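Local coordinates for penicillin-binding protein 2 (Pbp2) (Helicobacter pylori, PDB 5LP5) that probably cross-links cell-wall peptidoglycan as a penicillin-binding transpeptidase concerned with cell shape, and forms a complex with MreC, at residues I88-K93 / Q141-L146; K237-E242 / S579-E584; M315-S320 / V369-F374; A446-I451 / A557-V562. One frame throughout, in Å; residues are numbered along the deposited sequence.

Contact 1 (I88-K93 / Q141-L146); sequences IEIIQK and QGIFAL
I90 and I91, consecutive residues of helix 81-94, both meet the side chain of I143, which leads into strand 144-152. The contact packs a helix against the mixed sheet of the region matched by the PBP dimerisation family, and it is entirely apolar. On the side of I143 a single atom does the touching: the methyl CD1 at the end of the longer branch. It lies 3.9 Å from the methyl CG2 of I90, the two side chains running at a slant to one another. A looser approach follows on the next residue, where I143 CD1 stands 4.4 Å from CG1 of I91, with the end of that chain scarcely farther off.

The reach of I143 follows from its extended shape. With chi2 at -180°, CD1 is carried as far from CA as the branch allows, which suits a contact whose backbones stay well apart: the closest CA atoms, those of I91 and I143, are 9.0 Å from each other. No hydrogen bond joins the two segments.

Farther out, strand 63-76 backs I91 and I143. Its L75 touches both, while V73 and, from strand 118-125, V122 add to the apolar surroundings of I91. Strand 144-152 is itself held to strand 63-76 by backbone hydrogen bonds of F144 with F74 and of L146 with G72. The helix keeps its own regular bonding beneath the two isoleucines, Q92 N donating to I88 O at 2.7 Å.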
loop_
_atom_site.group_PDB
_atom_site.type_symbol
_atom_site.label_atom_id
_atom_site.label_comp_id
_atom_site.label_asym_id
_atom_site.label_seq_id
_atom_site.Cartn_x
_atom_site.Cartn_y
_atom_site.Cartn_z
ATOM N N ILE A 88 11.540 17.226 -20.192
ATOM C CA ILE A 88 12.443 16.826 -19.110
ATOM C C ILE A 88 13.029 18.047 -18.394
ATOM O O ILE A 88 13.307 17.989 -17.191
ATOM C CB ILE A 88 13.556 15.875 -19.621
ATOM C CG1 ILE A 88 12.956 14.490 -19.921
ATOM C CG2 ILE A 88 14.698 15.763 -18.615
ATOM C CD1 ILE A 88 13.824 13.603 -20.785
ATOM N N GLU A 89 13.224 19.143 -19.134
ATOM C CA GLU A 89 13.641 20.416 -18.528
ATOM C C GLU A 89 12.569 20.888 -17.555
ATOM O O GLU A 89 12.885 21.373 -16.468
ATOM C CB GLU A 89 13.855 21.507 -19.587
ATOM C CG GLU A 89 15.146 21.413 -20.370
ATOM C CD GLU A 89 15.291 22.521 -21.401
ATOM O OE1 GLU A 89 14.299 23.225 -21.709
ATOM O OE2 GLU A 89 16.412 22.686 -21.918
ATOM N N ILE A 90 11.305 20.757 -17.969
ATOM C CA ILE A 90 10.162 21.106 -17.120
ATOM C C ILE A 90 10.145 20.219 -15.865
ATOM O O ILE A 90 9.932 20.706 -14.765
ATOM C CB ILE A 90 8.813 21.016 -17.888
ATOM C CG1 ILE A 90 8.706 22.137 -18.937
ATOM C CG2 ILE A 90 7.637 21.130 -16.940
ATOM C CD1 ILE A 90 7.453 22.098 -19.792
ATOM N N ILE A 91 10.390 18.926 -16.031
ATOM C CA ILE A 91 10.398 18.000 -14.908
ATOM C C ILE A 91 11.644 18.172 -14.033
ATOM O O ILE A 91 11.620 17.843 -12.854
ATOM C CB ILE A 91 10.232 16.556 -15.400
ATOM C CG1 ILE A 91 8.829 16.403 -15.993
ATOM C CG2 ILE A 91 10.420 15.556 -14.265
ATOM C CD1 ILE A 91 8.622 15.170 -16.837
ATOM N N GLN A 92 12.720 18.699 -14.605
ATOM C CA GLN A 92 13.905 19.087 -13.832
ATOM C C GLN A 92 13.562 20.178 -12.809
ATOM O O GLN A 92 13.971 20.108 -11.651
ATOM C CB GLN A 92 15.037 19.570 -14.767
ATOM C CG GLN A 92 16.314 20.065 -14.066
ATOM C CD GLN A 92 17.023 18.985 -13.268
ATOM O OE1 GLN A 92 17.018 17.817 -13.651
ATOM N NE2 GLN A 92 17.631 19.368 -12.156
ATOM N N LYS A 93 12.815 21.184 -13.243
ATOM C CA LYS A 93 12.407 22.264 -12.344
ATOM C C LYS A 93 11.717 21.693 -11.101
ATOM O O LYS A 93 12.063 22.077 -9.994
ATOM C CB LYS A 93 11.498 23.286 -13.051
ATOM C CG LYS A 93 12.228 24.232 -14.010
ATOM C CD LYS A 93 11.262 25.010 -14.892
ATOM C CE LYS A 93 11.884 25.382 -16.232
ATOM N NZ LYS A 93 10.828 25.746 -17.213
ATOM N N GLN A 141 0.052 20.523 -20.353
ATOM C CA GLN A 141 -0.939 19.649 -21.025
ATOM C C GLN A 141 -0.500 18.191 -21.173
ATOM O O GLN A 141 -1.280 17.281 -20.906
ATOM C CB GLN A 141 -1.352 20.211 -22.402
ATOM C CG GLN A 141 -2.496 21.232 -22.356
ATOM C CD GLN A 141 -2.750 21.976 -23.684
ATOM O OE1 GLN A 141 -1.847 22.185 -24.497
ATOM N NE2 GLN A 141 -3.991 22.397 -23.887
ATOM N N GLY A 142 0.736 17.960 -21.596
ATOM C CA GLY A 142 1.201 16.592 -21.823
ATOM C C GLY A 142 1.960 15.930 -20.681
ATOM O O GLY A 142 2.800 15.059 -20.925
ATOM N N ILE A 143 1.679 16.321 -19.439
ATOM C CA ILE A 143 2.387 15.747 -18.286
ATOM C C ILE A 143 1.410 15.227 -17.226
ATOM O O ILE A 143 0.521 15.958 -16.776
ATOM C CB ILE A 143 3.367 16.743 -17.648
ATOM C CG1 ILE A 143 4.403 17.200 -18.670
ATOM C CG2 ILE A 143 4.091 16.087 -16.482
ATOM C CD1 ILE A 143 5.426 18.191 -18.139
ATOM N N PHE A 144 1.612 13.967 -16.839
ATOM C CA PHE A 144 0.677 13.223 -16.004
ATOM C C PHE A 144 1.342 12.837 -14.675
ATOM O O PHE A 144 2.529 12.559 -14.628
ATOM C CB PHE A 144 0.202 11.964 -16.751
ATOM C CG PHE A 144 -0.516 12.256 -18.046
ATOM C CD1 PHE A 144 -1.878 12.007 -18.166
ATOM C CD2 PHE A 144 0.174 12.756 -19.157
ATOM C CE1 PHE A 144 -2.547 12.273 -19.354
ATOM C CE2 PHE A 144 -0.487 13.049 -20.333
ATOM C CZ PHE A 144 -1.849 12.795 -20.439
ATOM N N ALA A 145 0.565 12.834 -13.596
ATOM C CA ALA A 145 1.063 12.465 -12.276
ATOM C C ALA A 145 0.058 11.502 -11.624
ATOM O O ALA A 145 -1.098 11.851 -11.387
ATOM C CB ALA A 145 1.271 13.711 -11.418
ATOM N N LEU A 146 0.514 10.295 -11.317
ATOM C CA LEU A 146 -0.380 9.186 -11.078
ATOM C C LEU A 146 -0.034 8.498 -9.792
ATOM O O LEU A 146 1.135 8.383 -9.444
ATOM C CB LEU A 146 -0.247 8.172 -12.216
ATOM C CG LEU A 146 -0.525 8.733 -13.610
ATOM C CD1 LEU A 146 -0.175 7.745 -14.723
ATOM C CD2 LEU A 146 -1.990 9.167 -13.655
#

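Contact 2 (K237-E242 / S579-E584); sequences KRLQKE and SNKLYE
L239 and E242 of helix 237-246 face K581 and L582 of the C-terminal helix 572-584 in a roughly antiparallel helix pair. The axes of the two short segments come within 10.4 Å, and their N-to-C directions differ by 153°. L582 CD2 meets both methyls of L239, at 3.4 Å from L239 CD1 and 3.6 Å from L239 CD2, the two leucines crossing at about a right angle. L239 CD2 in addition reaches CG of K581 at 3.5 Å, these chains passing each other in opposite senses.

Beneath the pair lies the antiparallel sheet of the transpeptidase fold. L239 also touches L265 and V266 of strand 264-270, and L582 lies over strand 556-562, so the terminal helices share one side of the sheet, as is usual in penicillin-recognising enzymes.

On the more exposed side aliphatic chains with charged ends take over. K581 is folded at chi2 (60°) and chi3 (66°), which lays its methylenes against E242 before the amine turns off. E242 CG lies 4.0 Å from K581 CG. Farther along, E242 OE1 comes to 3.7 Å from K581 CE. The charged ends stay short of a salt bridge, with E242 OE1 4.4 Å from K581 NZ, though their opposite charges would probably still favour the approach. K581 NZ instead makes a weak salt bridge along its own helix, to E584 OE1 at 3.5 Å.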
loop_
_atom_site.group_PDB
_atom_site.type_symbol
_atom_site.label_atom_id
_atom_site.label_comp_id
_atom_site.label_asym_id
_atom_site.label_seq_id
_atom_site.Cartn_x
_atom_site.Cartn_y
_atom_site.Cartn_z
ATOM N N LYS A 237 3.596 -9.571 17.936
ATOM C CA LYS A 237 4.578 -8.496 17.754
ATOM C C LYS A 237 5.363 -8.163 19.028
ATOM O O LYS A 237 6.536 -7.791 18.964
ATOM C CB LYS A 237 3.858 -7.244 17.225
ATOM C CG LYS A 237 4.722 -6.022 17.087
ATOM C CD LYS A 237 3.866 -4.810 16.746
ATOM C CE LYS A 237 4.719 -3.556 16.818
ATOM N NZ LYS A 237 4.101 -2.358 16.189
ATOM N N ARG A 238 4.726 -8.293 20.185
ATOM C CA ARG A 238 5.407 -8.005 21.445
ATOM C C ARG A 238 6.447 -9.082 21.726
ATOM O O ARG A 238 7.599 -8.787 22.036
ATOM C CB ARG A 238 4.407 -7.926 22.586
ATOM C CG ARG A 238 3.460 -6.737 22.477
ATOM C CD ARG A 238 2.195 -6.924 23.314
ATOM N NE ARG A 238 1.415 -8.055 22.832
ATOM C CZ ARG A 238 0.361 -8.572 23.456
ATOM N NH1 ARG A 238 -0.072 -8.050 24.595
ATOM N NH2 ARG A 238 -0.269 -9.618 22.940
ATOM N N LEU A 239 6.028 -10.337 21.597
ATOM C CA LEU A 239 6.915 -11.471 21.819
ATOM C C LEU A 239 8.135 -11.463 20.901
ATOM O O LEU A 239 9.214 -11.852 21.335
ATOM C CB LEU A 239 6.155 -12.778 21.646
ATOM C CG LEU A 239 5.089 -13.100 22.687
ATOM C CD1 LEU A 239 4.434 -14.435 22.351
ATOM C CD2 LEU A 239 5.659 -13.140 24.092
ATOM N N GLN A 240 7.972 -11.033 19.647
ATOM C CA GLN A 240 9.106 -10.925 18.716
ATOM C C GLN A 240 10.044 -9.792 19.090
ATOM O O GLN A 240 11.259 -9.904 18.927
ATOM C CB GLN A 240 8.656 -10.729 17.272
ATOM C CG GLN A 240 8.467 -12.031 16.484
ATOM C CD GLN A 240 9.674 -12.494 15.680
ATOM O OE1 GLN A 240 9.755 -13.665 15.362
ATOM N NE2 GLN A 240 10.584 -11.589 15.318
ATOM N N LYS A 241 9.501 -8.693 19.589
ATOM C CA LYS A 241 10.371 -7.609 20.022
ATOM C C LYS A 241 11.209 -8.056 21.208
ATOM O O LYS A 241 12.377 -7.666 21.315
ATOM C CB LYS A 241 9.585 -6.338 20.333
ATOM C CG LYS A 241 9.190 -5.588 19.079
ATOM C CD LYS A 241 8.656 -4.210 19.364
ATOM C CE LYS A 241 8.209 -3.568 18.063
ATOM N NZ LYS A 241 7.617 -2.223 18.292
ATOM N N GLU A 242 10.621 -8.881 22.075
ATOM C CA GLU A 242 11.354 -9.487 23.178
ATOM C C GLU A 242 12.472 -10.338 22.620
ATOM O O GLU A 242 13.624 -10.216 23.030
ATOM C CB GLU A 242 10.430 -10.351 24.049
ATOM C CG GLU A 242 11.118 -11.052 25.222
ATOM C CD GLU A 242 11.884 -10.104 26.136
ATOM O OE1 GLU A 242 11.638 -8.885 26.098
ATOM O OE2 GLU A 242 12.749 -10.572 26.899
ATOM N N SER A 579 9.845 -17.020 28.671
ATOM C CA SER A 579 8.741 -17.701 29.385
ATOM C C SER A 579 7.986 -16.762 30.353
ATOM O O SER A 579 6.781 -16.938 30.591
ATOM C CB SER A 579 9.252 -18.935 30.134
ATOM O OG SER A 579 9.981 -18.554 31.282
ATOM N N ASN A 580 8.710 -15.779 30.896
ATOM C CA ASN A 580 8.140 -14.721 31.729
ATOM C C ASN A 580 7.310 -13.715 30.930
ATOM O O ASN A 580 6.272 -13.239 31.400
ATOM C CB ASN A 580 9.253 -13.963 32.466
ATOM C CG ASN A 580 9.755 -14.695 33.697
ATOM O OD1 ASN A 580 9.238 -15.751 34.078
ATOM N ND2 ASN A 580 10.759 -14.122 34.338
ATOM N N LYS A 581 7.795 -13.360 29.744
ATOM C CA LYS A 581 7.058 -12.481 28.833
ATOM C C LYS A 581 5.691 -13.092 28.440
ATOM O O LYS A 581 4.710 -12.378 28.294
ATOM C CB LYS A 581 7.914 -12.188 27.593
ATOM C CG LYS A 581 7.315 -11.241 26.554
ATOM C CD LYS A 581 7.008 -9.859 27.099
ATOM C CE LYS A 581 8.254 -9.098 27.499
ATOM N NZ LYS A 581 7.850 -7.731 27.956
ATOM N N LEU A 582 5.632 -14.412 28.274
ATOM C CA LEU A 582 4.362 -15.110 27.991
ATOM C C LEU A 582 3.427 -15.100 29.213
ATOM O O LEU A 582 2.206 -15.166 29.081
ATOM C CB LEU A 582 4.630 -16.560 27.567
ATOM C CG LEU A 582 5.415 -16.782 26.262
ATOM C CD1 LEU A 582 5.934 -18.208 26.151
ATOM C CD2 LEU A 582 4.575 -16.474 25.033
ATOM N N TYR A 583 4.029 -15.049 30.397
ATOM C CA TYR A 583 3.317 -14.967 31.659
ATOM C C TYR A 583 2.779 -13.564 31.820
ATOM O O TYR A 583 1.587 -13.358 32.029
ATOM C CB TYR A 583 4.305 -15.267 32.800
ATOM C CG TYR A 583 3.728 -15.319 34.198
ATOM C CD1 TYR A 583 2.953 -16.387 34.605
ATOM C CD2 TYR A 583 3.994 -14.312 35.125
ATOM C CE1 TYR A 583 2.424 -16.441 35.881
ATOM C CE2 TYR A 583 3.472 -14.362 36.402
ATOM C CZ TYR A 583 2.690 -15.433 36.770
ATOM O OH TYR A 583 2.188 -15.500 38.041
ATOM N N GLU A 584 3.690 -12.606 31.717
ATOM C CA GLU A 584 3.364 -11.192 31.718
ATOM C C GLU A 584 2.176 -10.868 30.806
ATOM O O GLU A 584 1.343 -10.021 31.152
ATOM C CB GLU A 584 4.593 -10.407 31.269
ATOM C CG GLU A 584 4.538 -8.913 31.507
ATOM C CD GLU A 584 5.819 -8.215 31.067
ATOM O OE1 GLU A 584 6.928 -8.830 31.111
ATOM O OE2 GLU A 584 5.713 -7.031 30.665
#

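Contact 3 (M315-S320 / V369-F374); sequences MGVGLS and VYFYKF
F371 takes chi1 near -60°, which sets CG beside its own backbone N and swings the ring from helix 369-377 onto helix 314-324. There V317 holds CG1 anti to the backbone N (chi1 178°), and this methyl is the one that meets the ring: V317 CG1 lies 3.7 Å from F371 CD1, approaching obliquely. The next ring atom meets backbone instead of a side chain. The edge of the ring comes up to the main chain at G318, whose N lies near the ring plane, 4.0 Å from F371 CE1.

One face of the F371 ring is occupied from within its own helix, where Y370 CD2 lies 3.9 Å above the ring plane and over its centre. The Y370 ring in turn receives F374 CD2 over its centre. A362 of helix 359-364 also touches F371, so the phenyl group is wedged among three helices of the transpeptidase domain. Helix 314-324 starts at the lysine of a sequence pattern that probably represents the SxxK motif of penicillin-binding proteins, and the F371 side chain touches residues of that pattern.

All three residues that meet here are buried, and no hydrogen bond crosses between the two segments. The association therefore depends on shape and dispersion, with the ring set between helix 369-377 and the helix that probably carries the SxxK lysine.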
loop_
_atom_site.group_PDB
_atom_site.type_symbol
_atom_site.label_atom_id
_atom_site.label_comp_id
_atom_site.label_asym_id
_atom_site.label_seq_id
_atom_site.Cartn_x
_atom_site.Cartn_y
_atom_site.Cartn_z
ATOM N N MET A 315 16.808 -37.610 24.703
ATOM C CA MET A 315 15.540 -38.242 25.052
ATOM C C MET A 315 14.934 -39.023 23.860
ATOM O O MET A 315 14.182 -39.990 24.051
ATOM C CB MET A 315 14.543 -37.251 25.707
ATOM C CG MET A 315 14.355 -35.862 25.084
ATOM S SD MET A 315 15.490 -34.510 25.519
ATOM C CE MET A 315 15.660 -34.810 27.258
ATOM N N GLY A 316 15.285 -38.626 22.642
ATOM C CA GLY A 316 14.936 -39.413 21.455
ATOM C C GLY A 316 15.740 -40.699 21.364
ATOM O O GLY A 316 15.210 -41.752 21.005
ATOM N N VAL A 317 17.022 -40.596 21.704
ATOM C CA VAL A 317 17.942 -41.742 21.740
ATOM C C VAL A 317 17.521 -42.736 22.838
ATOM O O VAL A 317 17.381 -43.935 22.602
ATOM C CB VAL A 317 19.400 -41.271 22.010
ATOM C CG1 VAL A 317 20.354 -42.448 22.106
ATOM C CG2 VAL A 317 19.875 -40.305 20.935
ATOM N N GLY A 318 17.332 -42.213 24.043
ATOM C CA GLY A 318 16.839 -42.999 25.161
ATOM C C GLY A 318 15.560 -43.721 24.802
ATOM O O GLY A 318 15.409 -44.901 25.111
ATOM N N LEU A 319 14.641 -43.028 24.131
ATOM C CA LEU A 319 13.375 -43.644 23.744
ATOM C C LEU A 319 13.598 -44.864 22.846
ATOM O O LEU A 319 12.851 -45.843 22.921
ATOM C CB LEU A 319 12.449 -42.623 23.074
ATOM C CG LEU A 319 11.117 -43.183 22.556
ATOM C CD1 LEU A 319 10.253 -43.694 23.693
ATOM C CD2 LEU A 319 10.364 -42.153 21.728
ATOM N N SER A 320 14.621 -44.803 22.005
ATOM C CA SER A 320 14.979 -45.935 21.161
ATOM C C SER A 320 15.541 -47.102 21.982
ATOM O O SER A 320 15.224 -48.261 21.713
ATOM C CB SER A 320 16.013 -45.515 20.116
ATOM O OG SER A 320 16.119 -46.491 19.084
ATOM N N VAL A 369 28.182 -41.068 28.836
ATOM C CA VAL A 369 28.545 -42.499 28.858
ATOM C C VAL A 369 27.356 -43.460 28.864
ATOM O O VAL A 369 27.437 -44.534 28.268
ATOM C CB VAL A 369 29.513 -42.838 30.020
ATOM C CG1 VAL A 369 29.695 -44.346 30.165
ATOM C CG2 VAL A 369 30.866 -42.184 29.776
ATOM N N TYR A 370 26.261 -43.087 29.525
ATOM C CA TYR A 370 25.059 -43.921 29.513
ATOM C C TYR A 370 24.688 -44.276 28.070
ATOM O O TYR A 370 24.338 -45.421 27.769
ATOM C CB TYR A 370 23.900 -43.196 30.199
ATOM C CG TYR A 370 22.565 -43.923 30.148
ATOM C CD1 TYR A 370 22.209 -44.842 31.131
ATOM C CD2 TYR A 370 21.659 -43.685 29.119
ATOM C CE1 TYR A 370 20.977 -45.487 31.105
ATOM C CE2 TYR A 370 20.425 -44.322 29.076
ATOM C CZ TYR A 370 20.081 -45.222 30.071
ATOM O OH TYR A 370 18.855 -45.868 30.034
ATOM N N PHE A 371 24.791 -43.275 27.190
ATOM C CA PHE A 371 24.426 -43.403 25.778
ATOM C C PHE A 371 25.533 -44.068 24.993
ATOM O O PHE A 371 25.261 -44.820 24.068
ATOM C CB PHE A 371 24.064 -42.032 25.175
ATOM C CG PHE A 371 22.901 -41.368 25.865
ATOM C CD1 PHE A 371 21.595 -41.745 25.573
ATOM C CD2 PHE A 371 23.108 -40.397 26.825
ATOM C CE1 PHE A 371 20.525 -41.159 26.216
ATOM C CE2 PHE A 371 22.042 -39.814 27.468
ATOM C CZ PHE A 371 20.750 -40.197 27.169
ATOM N N TYR A 372 26.779 -43.808 25.358
ATOM C CA TYR A 372 27.891 -44.558 24.778
ATOM C C TYR A 372 27.709 -46.071 24.992
ATOM O O TYR A 372 27.854 -46.869 24.063
ATOM C CB TYR A 372 29.241 -44.118 25.370
ATOM C CG TYR A 372 29.746 -42.743 24.946
ATOM C CD1 TYR A 372 29.544 -42.258 23.650
ATOM C CD2 TYR A 372 30.465 -41.944 25.836
ATOM C CE1 TYR A 372 30.013 -41.010 23.272
ATOM C CE2 TYR A 372 30.941 -40.700 25.461
ATOM C CZ TYR A 372 30.713 -40.239 24.179
ATOM O OH TYR A 372 31.178 -39.002 23.810
ATOM N N LYS A 373 27.384 -46.460 26.220
ATOM C CA LYS A 373 27.311 -47.877 26.585
ATOM C C LYS A 373 26.180 -48.618 25.883
ATOM O O LYS A 373 26.418 -49.661 25.270
ATOM C CB LYS A 373 27.195 -48.046 28.101
ATOM C CG LYS A 373 28.549 -48.059 28.787
ATOM C CD LYS A 373 28.389 -48.329 30.268
ATOM C CE LYS A 373 29.715 -48.287 31.008
ATOM N NZ LYS A 373 29.542 -48.508 32.473
ATOM N N PHE A 374 24.958 -48.099 25.973
ATOM C CA PHE A 374 23.822 -48.764 25.323
ATOM C C PHE A 374 23.898 -48.616 23.801
ATOM O O PHE A 374 23.294 -49.402 23.064
ATOM C CB PHE A 374 22.479 -48.257 25.868
ATOM C CG PHE A 374 22.168 -48.751 27.260
ATOM C CD1 PHE A 374 21.697 -50.044 27.477
ATOM C CD2 PHE A 374 22.353 -47.920 28.367
ATOM C CE1 PHE A 374 21.422 -50.496 28.769
ATOM C CE2 PHE A 374 22.070 -48.362 29.657
ATOM C CZ PHE A 374 21.603 -49.652 29.861
#

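Contact 4 (A446-I451 / A557-V562); sequences AYTGLI and AITILV
T448 of helix 441-453 directs its CB toward strand 556-562, and from there the side chain divides between an apolar and a polar neighbour. The methyl branch, CG2, is anti to the backbone N and comes to 4.5 Å from the CB of A557. The hydroxyl branch is turned back beside the backbone N (chi1 -54°), and T448 OG1 stands 4.2 Å from T559 OG1, too far for a hydrogen bond. T546 of strand 542-549 connects them: its OG1 hydrogen-bonds to the OG1 of T448 and also to that of T559. T448 OG1 has a further bond to V444 O one turn back in its own helix, so this buried hydroxyl is well provided with partners.

At G449 the backbones come closest, its CA 5.7 Å from the CA of A557, and G449 N lies 4.4 Å from the A557 methyl CB. Alternation along the strand does the rest. A557 and T559 face helix 441-453, whereas I558 points away and packs on L575 and M578 of helix 572-584. A central antiparallel strand with helices on both sides is the layered architecture typical of the penicillin-binding and beta-lactamase fold.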
loop_
_atom_site.group_PDB
_atom_site.type_symbol
_atom_site.label_atom_id
_atom_site.label_comp_id
_atom_site.label_asym_id
_atom_site.label_seq_id
_atom_site.Cartn_x
_atom_site.Cartn_y
_atom_site.Cartn_z
ATOM N N ALA A 446 9.831 -28.863 16.849
ATOM C CA ALA A 446 8.740 -29.802 16.615
ATOM C C ALA A 446 8.932 -31.036 17.502
ATOM O O ALA A 446 7.989 -31.547 18.135
ATOM C CB ALA A 446 8.686 -30.202 15.154
ATOM N N TYR A 447 10.172 -31.495 17.526
ATOM C CA TYR A 447 10.601 -32.618 18.346
ATOM C C TYR A 447 10.282 -32.382 19.816
ATOM O O TYR A 447 9.673 -33.238 20.465
ATOM C CB TYR A 447 12.117 -32.840 18.101
ATOM C CG TYR A 447 12.923 -33.545 19.170
ATOM C CD1 TYR A 447 12.731 -34.894 19.456
ATOM C CD2 TYR A 447 13.926 -32.864 19.846
ATOM C CE1 TYR A 447 13.497 -35.541 20.414
ATOM C CE2 TYR A 447 14.695 -33.491 20.804
ATOM C CZ TYR A 447 14.485 -34.832 21.090
ATOM O OH TYR A 447 15.289 -35.442 22.034
ATOM N N THR A 448 10.672 -31.223 20.344
ATOM C CA THR A 448 10.381 -30.880 21.745
ATOM C C THR A 448 8.859 -30.876 22.087
ATOM O O THR A 448 8.465 -31.287 23.178
ATOM C CB THR A 448 10.979 -29.508 22.098
ATOM O OG1 THR A 448 12.374 -29.507 21.787
ATOM C CG2 THR A 448 10.760 -29.182 23.569
ATOM N N GLY A 449 8.026 -30.411 21.159
ATOM C CA GLY A 449 6.585 -30.411 21.354
ATOM C C GLY A 449 5.931 -31.776 21.156
ATOM O O GLY A 449 4.791 -31.986 21.576
ATOM N N LEU A 450 6.625 -32.696 20.488
ATOM C CA LEU A 450 6.187 -34.090 20.451
ATOM C C LEU A 450 6.384 -34.760 21.815
ATOM O O LEU A 450 5.499 -35.470 22.311
ATOM C CB LEU A 450 6.932 -34.875 19.375
ATOM C CG LEU A 450 6.645 -36.380 19.298
ATOM C CD1 LEU A 450 5.180 -36.662 19.048
ATOM C CD2 LEU A 450 7.468 -37.022 18.195
ATOM N N ILE A 451 7.546 -34.546 22.418
ATOM C CA ILE A 451 7.832 -35.098 23.746
ATOM C C ILE A 451 6.755 -34.625 24.707
ATOM O O ILE A 451 6.080 -35.421 25.344
ATOM C CB ILE A 451 9.231 -34.652 24.261
ATOM C CG1 ILE A 451 10.342 -35.238 23.389
ATOM C CG2 ILE A 451 9.466 -35.015 25.730
ATOM C CD1 ILE A 451 10.272 -36.740 23.224
ATOM N N ALA A 557 6.153 -24.659 23.437
ATOM C CA ALA A 557 7.526 -25.110 23.324
ATOM C C ALA A 557 8.356 -23.902 22.917
ATOM O O ALA A 557 7.872 -23.019 22.207
ATOM C CB ALA A 557 7.644 -26.203 22.275
ATOM N N ILE A 558 9.600 -23.867 23.374
ATOM C CA ILE A 558 10.530 -22.805 23.019
ATOM C C ILE A 558 11.835 -23.462 22.654
ATOM O O ILE A 558 12.203 -24.425 23.281
ATOM C CB ILE A 558 10.764 -21.864 24.201
ATOM C CG1 ILE A 558 9.428 -21.259 24.642
ATOM C CG2 ILE A 558 11.775 -20.796 23.828
ATOM C CD1 ILE A 558 9.503 -20.292 25.804
ATOM N N THR A 559 12.525 -22.951 21.643
ATOM C CA THR A 559 13.774 -23.538 21.194
ATOM C C THR A 559 14.725 -22.404 20.834
ATOM O O THR A 559 14.396 -21.525 20.033
ATOM C CB THR A 559 13.564 -24.450 19.968
ATOM O OG1 THR A 559 12.822 -25.624 20.337
ATOM C CG2 THR A 559 14.898 -24.896 19.389
ATOM N N ILE A 560 15.908 -22.426 21.440
ATOM C CA ILE A 560 16.860 -21.320 21.320
ATOM C C ILE A 560 18.213 -21.846 20.915
ATOM O O ILE A 560 18.652 -22.869 21.424
ATOM C CB ILE A 560 17.006 -20.540 22.646
ATOM C CG1 ILE A 560 15.663 -19.928 23.040
ATOM C CG2 ILE A 560 18.049 -19.433 22.525
ATOM C CD1 ILE A 560 15.596 -19.427 24.463
ATOM N N LEU A 561 18.860 -21.130 19.999
ATOM C CA LEU A 561 20.179 -21.496 19.513
ATOM C C LEU A 561 21.073 -20.267 19.331
ATOM O O LEU A 561 20.789 -19.425 18.477
ATOM C CB LEU A 561 20.047 -22.219 18.183
ATOM C CG LEU A 561 21.377 -22.376 17.455
ATOM C CD1 LEU A 561 22.169 -23.570 17.958
ATOM C CD2 LEU A 561 21.096 -22.513 15.987
ATOM N N VAL A 562 22.154 -20.173 20.108
ATOM C CA VAL A 562 23.086 -19.047 19.966
ATOM C C VAL A 562 24.396 -19.496 19.337
ATOM O O VAL A 562 25.140 -20.285 19.917
ATOM C CB VAL A 562 23.394 -18.341 21.307
ATOM C CG1 VAL A 562 24.430 -17.245 21.115
ATOM C CG2 VAL A 562 22.132 -17.742 21.897
#

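From the N terminus, contact 1 comes first and closes a loop of 47 residues within the dimerisation region; its centre is about 51 Å from that of contact 2. Contact 2 then opens at 237-242 and closes only at 579-584, joining the two ends of the transpeptidase domain. Contacts 3 and 4 fall within this long loop, one after the other, and no loops cross. Contact 3 ties together helices of the helical part, and contact 4 ties a helix to the central sheet. The last three form a chain of neighbours: Y447 OH probably hydrogen-bonds to G316 N at 3.2 Å, and I558 CD1 packs on L582 CD1 at 4.1 Å.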